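Local atomic coordinates of phosphate-binding protein PstS (Borrelia burgdorferi, PDB entry 4N13), a protein that binds inorganic phosphate with a Kd of 1.2 µM and serves as the solute-binding component of an ABC transporter that imports phosphate. Residues V22-D27 and E256-L261; Y61-S66 and K237-F242; D87-I92 and S141-L146. All blocks are in the same frame, centred on the assembly; numbering follows the deposited sequence.

Contact 1: V22-D27 and E256-L261; sequences VSPILD and EEQGFL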
loop_
_atom_site.group_PDB
_atom_site.type_symbol
_atom_site.label_atom_id
_atom_site.label_comp_id
_atom_site.label_asym_id
_atom_site.label_seq_id
_atom_site.Cartn_x
_atom_site.Cartn_y
_atom_site.Cartn_z
ATOM N N VAL A 22 8.303 -2.831 5.785
ATOM C CA VAL A 22 8.729 -4.137 5.276
ATOM C C VAL A 22 9.885 -4.742 6.051
ATOM O O VAL A 22 10.445 -5.765 5.641
ATOM C CB VAL A 22 9.120 -4.070 3.802
ATOM C CG1 VAL A 22 7.899 -3.732 2.956
ATOM C CG2 VAL A 22 10.233 -3.060 3.584
ATOM N N SER A 23 10.226 -4.167 7.195
ATOM C CA SER A 23 11.333 -4.702 7.979
ATOM C C SER A 23 11.314 -6.225 8.195
ATOM O O SER A 23 12.312 -6.871 7.953
ATOM C CB SER A 23 11.456 -3.982 9.314
ATOM O OG SER A 23 11.812 -2.631 9.108
ATOM N N PRO A 24 10.209 -6.802 8.695
ATOM C CA PRO A 24 10.315 -8.251 8.948
ATOM C C PRO A 24 10.373 -9.091 7.666
ATOM O O PRO A 24 10.879 -10.204 7.716
ATOM C CB PRO A 24 9.090 -8.554 9.815
ATOM C CG PRO A 24 8.138 -7.453 9.539
ATOM C CD PRO A 24 8.962 -6.237 9.244
ATOM N N ILE A 25 9.886 -8.572 6.548
ATOM C CA ILE A 25 10.058 -9.237 5.259
ATOM C C ILE A 25 11.514 -9.211 4.859
ATOM O O ILE A 25 12.086 -10.248 4.517
ATOM C CB ILE A 25 9.213 -8.562 4.180
ATOM C CG1 ILE A 25 7.731 -8.834 4.491
ATOM C CG2 ILE A 25 9.575 -9.084 2.786
ATOM C CD1 ILE A 25 6.753 -8.006 3.698
ATOM N N LEU A 26 12.134 -8.033 4.881
ATOM C CA LEU A 26 13.549 -7.953 4.519
ATOM C C LEU A 26 14.391 -8.809 5.468
ATOM O O LEU A 26 15.317 -9.493 5.045
ATOM C CB LEU A 26 14.037 -6.504 4.496
ATOM C CG LEU A 26 13.991 -5.832 3.121
ATOM C CD1 LEU A 26 15.083 -6.370 2.197
ATOM C CD2 LEU A 26 12.610 -5.946 2.462
ATOM N N ASP A 27 14.070 -8.782 6.759
ATOM C CA ASP A 27 14.846 -9.548 7.733
ATOM C C ASP A 27 14.759 -11.037 7.461
ATOM O O ASP A 27 15.776 -11.744 7.508
ATOM C CB ASP A 27 14.391 -9.255 9.163
ATOM C CG ASP A 27 14.754 -7.841 9.624
ATOM O OD1 ASP A 27 15.541 -7.168 8.926
ATOM O OD2 ASP A 27 14.247 -7.399 10.674
ATOM N N GLU A 256 4.184 -12.840 1.000
ATOM C CA GLU A 256 2.784 -13.188 1.258
ATOM C C GLU A 256 2.559 -13.771 2.649
ATOM O O GLU A 256 1.519 -13.515 3.261
ATOM C CB GLU A 256 2.257 -14.094 0.140
ATOM C CG GLU A 256 2.325 -13.347 -1.192
ATOM C CD GLU A 256 1.386 -13.860 -2.243
ATOM O OE1 GLU A 256 0.954 -15.030 -2.147
ATOM O OE2 GLU A 256 1.083 -13.096 -3.193
ATOM N N GLU A 257 3.530 -14.507 3.168
ATOM C CA GLU A 257 3.434 -15.017 4.535
ATOM C C GLU A 257 3.394 -13.885 5.552
ATOM O O GLU A 257 2.926 -14.064 6.667
ATOM C CB GLU A 257 4.630 -15.923 4.838
ATOM C CG GLU A 257 4.572 -17.233 4.093
ATOM C CD GLU A 257 5.929 -17.916 3.876
ATOM O OE1 GLU A 257 6.935 -17.589 4.547
ATOM O OE2 GLU A 257 5.985 -18.817 3.005
ATOM N N GLN A 258 3.859 -12.712 5.160
ATOM C CA GLN A 258 3.865 -11.558 6.044
ATOM C C GLN A 258 2.808 -10.544 5.698
ATOM O O GLN A 258 2.848 -9.410 6.167
ATOM C CB GLN A 258 5.252 -10.955 6.071
ATOM C CG GLN A 258 6.158 -11.942 6.736
ATOM C CD GLN A 258 7.332 -11.342 7.386
ATOM O OE1 GLN A 258 7.233 -10.296 8.008
ATOM N NE2 GLN A 258 8.482 -11.981 7.241
ATOM N N GLY A 259 1.821 -10.969 4.920
ATOM C CA GLY A 259 0.612 -10.188 4.770
ATOM C C GLY A 259 0.545 -9.243 3.598
ATOM O O GLY A 259 -0.441 -8.524 3.460
ATOM N N PHE A 260 1.578 -9.226 2.765
ATOM C CA PHE A 260 1.595 -8.359 1.592
ATOM C C PHE A 260 1.251 -9.214 0.384
ATOM O O PHE A 260 1.079 -10.422 0.490
ATOM C CB PHE A 260 2.978 -7.722 1.382
ATOM C CG PHE A 260 3.304 -6.587 2.310
ATOM C CD1 PHE A 260 3.420 -5.299 1.823
ATOM C CD2 PHE A 260 3.561 -6.815 3.655
ATOM C CE1 PHE A 260 3.745 -4.255 2.654
ATOM C CE2 PHE A 260 3.874 -5.766 4.496
ATOM C CZ PHE A 260 3.966 -4.484 3.990
ATOM N N LEU A 261 1.140 -8.584 -0.770
ATOM C CA LEU A 261 0.812 -9.274 -2.007
ATOM C C LEU A 261 2.049 -9.352 -2.875
ATOM O O LEU A 261 2.765 -8.370 -2.997
ATOM C CB LEU A 261 -0.232 -8.462 -2.759
ATOM C CG LEU A 261 -0.779 -9.146 -3.988
ATOM C CD1 LEU A 261 -1.645 -10.329 -3.590
ATOM C CD2 LEU A 261 -1.580 -8.135 -4.791
#
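I25 and F260 form the tight inner half of this contact, which joins the start of helix 23-36 to the Schellman turn after helix 249-257. The end of I25 presses obliquely on the ring, I25 CD1 standing 3.4 Å from F260 CD2. I25 CG1, anti to the carbonyl carbon (chi1 -69°), lies 3.6 Å from Q258 CB as the two side chains slide past each other in opposite directions. V22 fits more loosely; in one of its two modelled conformers V22 CG1 lies 4.1 Å from F260 CZ. The outer half is polar and borders solvent. Extended beyond CG, Q258 brings its amide to P24, likewise modelled twice. In one conformer Q258 NE2, 65° out of the carbonyl plane, donates to P24 O at 3.0 Å (N-H...O angle 152°), and Q258 OE1 lies 3.1 Å from P24 CB. A weak bond ties Q258 NE2 to E28 OE1 as well. G259, the C' residue of the Schellman motif, turns the chain off its helix ahead of the inward-directed F260. Around the contact, Y44 of strand 40-45 touches V22, D87 of strand 80-93 touches F260, and K212 of helix 212-216 forms a salt bridge with E256.

Contact 2: Y61-S66 and K237-F242; sequences YKIAIS and KSVTQF
The F242 ring meets segment 61-66 at its edge, where I63 CD1 lies near the ring plane, 4.4 Å from F242 CD2; neither face receives an atom from that segment. Other sides of the phenylalanine are packed by L26, M29 and I30 of helix 23-36 and by I16 and V42 of neighbouring strands. The closer fit belongs to V239, whose two methyl groups divide the work. V239 CG1, anti to the backbone N (chi1 165°), comes within 3.9 Å of I63 CG1 as the two side chains slide past each other in opposite directions. V239 CG2 rests against the aliphatic part of K62, 3.8 Å from K62 CD and 3.9 Å from K62 CB. The lysine chain, extended beyond CG, lends its methylenes to the helix while carrying its ammonium group onward, to a salt bridge with D236 and a hydrogen bond to I13 O. Here a lysine is used in two ways. The joint between the start of strand 63-66, with K62 just before it, and helix 237-246 is wholly van der Waals; the polar fixation comes from outside it, at D236, immediately before the helix, and at I13 on strand 12-18.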
loop_
_atom_site.group_PDB
_atom_site.type_symbol
_atom_site.label_atom_id
_atom_site.label_comp_id
_atom_site.label_asym_id
_atom_site.label_seq_id
_atom_site.Cartn_x
_atom_site.Cartn_y
_atom_site.Cartn_z
ATOM N N TYR A 61 23.878 3.025 1.498
ATOM C CA TYR A 61 23.204 1.781 1.137
ATOM C C TYR A 61 23.516 1.456 -0.321
ATOM O O TYR A 61 23.703 2.375 -1.134
ATOM C CB TYR A 61 21.688 1.937 1.290
ATOM C CG TYR A 61 21.271 2.340 2.686
ATOM C CD1 TYR A 61 21.703 1.627 3.789
ATOM C CD2 TYR A 61 20.473 3.445 2.900
ATOM C CE1 TYR A 61 21.337 1.985 5.063
ATOM C CE2 TYR A 61 20.098 3.823 4.194
ATOM C CZ TYR A 61 20.557 3.085 5.271
ATOM O OH TYR A 61 20.215 3.423 6.563
ATOM N N LYS A 62 23.538 0.164 -0.660
ATOM C CA LYS A 62 23.599 -0.284 -2.052
ATOM C C LYS A 62 22.215 -0.542 -2.652
ATOM O O LYS A 62 22.067 -0.618 -3.868
ATOM C CB LYS A 62 24.442 -1.547 -2.164
ATOM C CG LYS A 62 25.919 -1.299 -1.992
ATOM C CD LYS A 62 26.705 -2.584 -2.200
ATOM C CE LYS A 62 28.174 -2.414 -1.871
ATOM N NZ LYS A 62 28.855 -3.726 -1.846
ATOM N N ILE A 63 21.205 -0.702 -1.796
ATOM C CA ILE A 63 19.830 -0.905 -2.233
ATOM C C ILE A 63 18.966 -0.082 -1.295
ATOM O O ILE A 63 19.200 -0.087 -0.086
ATOM C CB ILE A 63 19.378 -2.390 -2.127
ATOM C CG1 ILE A 63 20.300 -3.310 -2.940
ATOM C CG2 ILE A 63 17.921 -2.545 -2.528
ATOM C CD1 ILE A 63 20.053 -4.791 -2.705
ATOM N N ALA A 64 17.938 0.572 -1.832
ATOM C CA ALA A 64 16.891 1.187 -1.018
ATOM C C ALA A 64 15.570 0.496 -1.306
ATOM O O ALA A 64 15.305 0.096 -2.437
ATOM C CB ALA A 64 16.766 2.672 -1.315
ATOM N N ILE A 65 14.749 0.362 -0.274
ATOM C CA ILE A 65 13.413 -0.192 -0.429
ATOM C C ILE A 65 12.412 0.930 -0.173
ATOM O O ILE A 65 12.437 1.541 0.895
ATOM C CB ILE A 65 13.141 -1.336 0.549
ATOM C CG1 ILE A 65 14.217 -2.406 0.427
ATOM C CG2 ILE A 65 11.752 -1.887 0.294
ATOM C CD1 ILE A 65 14.241 -3.106 -0.926
ATOM N N SER A 66 11.548 1.214 -1.157
ATOM C CA SER A 66 10.624 2.334 -1.047
ATOM C C SER A 66 9.181 1.904 -1.226
ATOM O O SER A 66 8.879 1.021 -2.020
ATOM C CB SER A 66 10.964 3.389 -2.102
ATOM O OG SER A 66 10.089 4.497 -2.009
ATOM N N LYS A 237 27.761 -7.935 -8.213
ATOM C CA LYS A 237 27.139 -9.243 -8.275
ATOM C C LYS A 237 26.369 -9.557 -6.987
ATOM O O LYS A 237 25.305 -10.166 -7.042
ATOM C CB LYS A 237 28.194 -10.327 -8.532
ATOM C CG LYS A 237 27.592 -11.700 -8.672
ATOM C CD LYS A 237 28.593 -12.746 -9.090
ATOM C CE LYS A 237 27.895 -14.082 -9.277
ATOM N NZ LYS A 237 28.790 -15.130 -9.824
ATOM N N SER A 238 26.907 -9.149 -5.841
ATOM C CA SER A 238 26.282 -9.456 -4.568
ATOM C C SER A 238 24.898 -8.824 -4.478
ATOM O O SER A 238 23.977 -9.403 -3.904
ATOM C CB SER A 238 27.164 -8.950 -3.435
ATOM O OG SER A 238 27.384 -7.545 -3.553
ATOM N N VAL A 239 24.757 -7.643 -5.061
ATOM C CA VAL A 239 23.489 -6.920 -5.096
ATOM C C VAL A 239 22.522 -7.618 -6.070
ATOM O O VAL A 239 21.358 -7.893 -5.732
ATOM C CB VAL A 239 23.744 -5.460 -5.516
ATOM C CG1 VAL A 239 22.457 -4.751 -5.913
ATOM C CG2 VAL A 239 24.474 -4.742 -4.414
ATOM N N THR A 240 22.999 -7.938 -7.269
ATOM C CA THR A 240 22.170 -8.665 -8.225
ATOM C C THR A 240 21.662 -9.974 -7.637
ATOM O O THR A 240 20.497 -10.327 -7.793
ATOM C CB THR A 240 22.990 -8.940 -9.473
ATOM O OG1 THR A 240 23.413 -7.685 -9.989
ATOM C CG2 THR A 240 22.192 -9.687 -10.522
ATOM N N GLN A 241 22.522 -10.699 -6.945
ATOM C CA GLN A 241 22.110 -11.952 -6.337
ATOM C C GLN A 241 20.997 -11.761 -5.312
ATOM O O GLN A 241 20.039 -12.511 -5.282
ATOM C CB GLN A 241 23.290 -12.605 -5.635
ATOM C CG GLN A 241 24.351 -13.188 -6.575
ATOM C CD GLN A 241 25.565 -13.688 -5.811
ATOM O OE1 GLN A 241 26.039 -13.034 -4.886
ATOM N NE2 GLN A 241 26.069 -14.840 -6.190
ATOM N N PHE A 242 21.139 -10.787 -4.435
ATOM C CA PHE A 242 20.118 -10.612 -3.412
ATOM C C PHE A 242 18.788 -10.172 -4.029
ATOM O O PHE A 242 17.740 -10.650 -3.631
ATOM C CB PHE A 242 20.548 -9.644 -2.297
ATOM C CG PHE A 242 19.577 -9.616 -1.160
ATOM C CD1 PHE A 242 19.466 -10.722 -0.338
ATOM C CD2 PHE A 242 18.727 -8.544 -0.937
ATOM C CE1 PHE A 242 18.564 -10.758 0.677
ATOM C CE2 PHE A 242 17.819 -8.571 0.107
ATOM C CZ PHE A 242 17.752 -9.682 0.912
#

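Contact 3: D87-I92 and S141-L146; sequences DALIFI and SSIKDL
L89 and I143 mark the nearest backbone approach, 8.1 Å between their CA atoms, where strand 87-92 runs almost perpendicular to helix 141-146 with a signed crossing angle of -86° and an axis separation of 10.0 Å. The methyl end of I143 is the hub of the packing. I143 CD1 reaches F91 tip to tip, 3.9 Å from F91 CZ and oblique to the ring, and also lies 4.1 Å from L89 CD2. The other methyl of L89 turns to the preceding helical residue, L89 CD1 approaching S142 CB at 3.9 Å. Toward D87 the apolar contact gives way to a water bridge. D87 CG, anti to the backbone N (chi1 171°), is carried toward the helix, yet D87 OD2 and S142 OG remain 4.1 Å apart. A water 2.7 Å from D87 OD2 donates to it and is hydrogen-bonded to S142 OG, in one of the two conformers modelled for S142. R224 NE holds that hydroxyl as well; R224 also forms a salt bridge with D145 and pairs through its backbone with D87, so one arginine of strand 223-230 joins both segments. Helix 138-151 begins at G138 and S139, phosphate-binding residues by similarity, and packs across the sheet where Y186 of strand 183-188 touches both L89 and I143, while L111 of helix 104-111 touches both F91 and I143.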
loop_
_atom_site.group_PDB
_atom_site.type_symbol
_atom_site.label_atom_id
_atom_site.label_comp_id
_atom_site.label_asym_id
_atom_site.label_seq_id
_atom_site.Cartn_x
_atom_site.Cartn_y
_atom_site.Cartn_z
ATOM N N ASP A 87 1.153 -3.247 -1.303
ATOM C CA ASP A 87 0.400 -2.953 -0.096
ATOM C C ASP A 87 -0.892 -2.304 -0.546
ATOM O O ASP A 87 -0.972 -1.081 -0.748
ATOM C CB ASP A 87 1.234 -2.018 0.783
ATOM C CG ASP A 87 0.470 -1.474 1.943
ATOM O OD1 ASP A 87 -0.507 -2.125 2.342
ATOM O OD2 ASP A 87 0.863 -0.401 2.460
ATOM N N ALA A 88 -1.905 -3.135 -0.729
ATOM C CA ALA A 88 -3.186 -2.707 -1.283
ATOM C C ALA A 88 -4.233 -2.453 -0.218
ATOM O O ALA A 88 -4.256 -3.121 0.818
ATOM C CB ALA A 88 -3.705 -3.749 -2.276
ATOM N N LEU A 89 -5.119 -1.509 -0.499
ATOM C CA LEU A 89 -6.260 -1.223 0.379
ATOM C C LEU A 89 -7.539 -1.353 -0.411
ATOM O O LEU A 89 -7.564 -1.110 -1.628
ATOM C CB LEU A 89 -6.168 0.173 0.989
ATOM C CG LEU A 89 -4.938 0.338 1.875
ATOM C CD1 LEU A 89 -3.766 0.931 1.076
ATOM C CD2 LEU A 89 -5.297 1.137 3.096
ATOM N N ILE A 90 -8.600 -1.708 0.303
ATOM C CA ILE A 90 -9.903 -1.927 -0.292
ATOM C C ILE A 90 -10.947 -1.171 0.520
ATOM O O ILE A 90 -10.741 -0.855 1.696
ATOM C CB ILE A 90 -10.232 -3.437 -0.346
ATOM C CG1 ILE A 90 -10.445 -4.016 1.052
ATOM C CG2 ILE A 90 -9.101 -4.161 -1.058
ATOM C CD1 ILE A 90 -10.742 -5.518 1.080
ATOM N N PHE A 91 -12.035 -0.838 -0.146
ATOM C CA PHE A 91 -13.128 -0.094 0.454
ATOM C C PHE A 91 -14.317 -1.011 0.707
ATOM O O PHE A 91 -14.751 -1.755 -0.185
ATOM C CB PHE A 91 -13.493 1.087 -0.435
ATOM C CG PHE A 91 -12.502 2.207 -0.303
ATOM C CD1 PHE A 91 -12.740 3.237 0.590
ATOM C CD2 PHE A 91 -11.294 2.184 -0.967
ATOM C CE1 PHE A 91 -11.816 4.264 0.774
ATOM C CE2 PHE A 91 -10.356 3.217 -0.773
ATOM C CZ PHE A 91 -10.647 4.242 0.086
ATOM N N ILE A 92 -14.820 -0.960 1.926
ATOM C CA ILE A 92 -15.936 -1.784 2.349
ATOM C C ILE A 92 -17.101 -0.901 2.759
ATOM O O ILE A 92 -16.915 0.225 3.254
ATOM C CB ILE A 92 -15.571 -2.739 3.504
ATOM C CG1 ILE A 92 -14.946 -2.006 4.684
ATOM C CG2 ILE A 92 -14.609 -3.817 2.985
ATOM C CD1 ILE A 92 -14.867 -2.849 5.931
ATOM N N SER A 141 -2.184 7.309 5.837
ATOM C CA SER A 141 -1.159 7.909 4.992
ATOM C C SER A 141 -1.292 7.438 3.546
ATOM O O SER A 141 -1.152 8.226 2.617
ATOM C CB SER A 141 0.243 7.583 5.529
ATOM O OG SER A 141 1.251 8.053 4.644
ATOM N N SER A 142 -1.547 6.151 3.357
ATOM C CA SER A 142 -1.652 5.589 2.020
ATOM C C SER A 142 -2.861 6.139 1.276
ATOM O O SER A 142 -2.763 6.460 0.099
ATOM C CB SER A 142 -1.706 4.066 2.085
ATOM O OG SER A 142 -0.438 3.512 2.383
ATOM N N ILE A 143 -4.001 6.256 1.950
ATOM C CA ILE A 143 -5.196 6.756 1.283
ATOM C C ILE A 143 -5.028 8.244 0.980
ATOM O O ILE A 143 -5.397 8.724 -0.087
ATOM C CB ILE A 143 -6.457 6.474 2.124
ATOM C CG1 ILE A 143 -6.715 4.954 2.208
ATOM C CG2 ILE A 143 -7.665 7.242 1.574
ATOM C CD1 ILE A 143 -6.816 4.227 0.864
ATOM N N LYS A 144 -4.448 8.992 1.912
ATOM C CA LYS A 144 -4.208 10.408 1.654
ATOM C C LYS A 144 -3.294 10.595 0.433
ATOM O O LYS A 144 -3.548 11.438 -0.432
ATOM C CB LYS A 144 -3.627 11.102 2.891
ATOM C CG LYS A 144 -3.339 12.562 2.681
ATOM C CD LYS A 144 -3.338 13.331 3.996
ATOM C CE LYS A 144 -2.717 14.720 3.842
ATOM N NZ LYS A 144 -3.227 15.464 2.658
ATOM N N ASP A 145 -2.240 9.794 0.355
ATOM C CA ASP A 145 -1.248 9.926 -0.697
ATOM C C ASP A 145 -1.750 9.405 -2.042
ATOM O O ASP A 145 -1.462 9.989 -3.082
ATOM C CB ASP A 145 0.043 9.208 -0.280
ATOM C CG ASP A 145 0.761 9.922 0.874
ATOM O OD1 ASP A 145 0.421 11.099 1.174
ATOM O OD2 ASP A 145 1.674 9.312 1.475
ATOM N N LEU A 146 -2.497 8.306 -2.026
ATOM C CA LEU A 146 -2.908 7.637 -3.257
ATOM C C LEU A 146 -4.146 8.264 -3.868
ATOM O O LEU A 146 -4.326 8.221 -5.078
ATOM C CB LEU A 146 -3.191 6.159 -2.993
ATOM C CG LEU A 146 -1.968 5.312 -2.665
ATOM C CD1 LEU A 146 -2.453 3.974 -2.132
ATOM C CD2 LEU A 146 -1.058 5.138 -3.882
HETATM O O HOH W 1 -0.788 1.232 3.901
#

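In the fold
In this class II ligand-binding protein, contacts 1 and 2 are continuous packing: their centres lie 17 Å apart, V22 CG2 meets I65 CG2 at 3.8 Å in one V22 conformer, and L26 also touches F242. Contact 3, centred 18 Å from contact 1, joins it through F260 CE1, 3.8 Å from D87 CB. Contacts 2 and 3 do not touch, their centres being 27 Å apart, yet both reach the same mixed sheet. The phosphate site, assigned by similarity, lies close to contacts 1 and 3: V22, next to T21 in sequence, has its side chain about 8 Å from that of S49, and D87 about 6 Å from T21. Contact 2 is more remote, the I63 side chain being about 11 Å from that of S19.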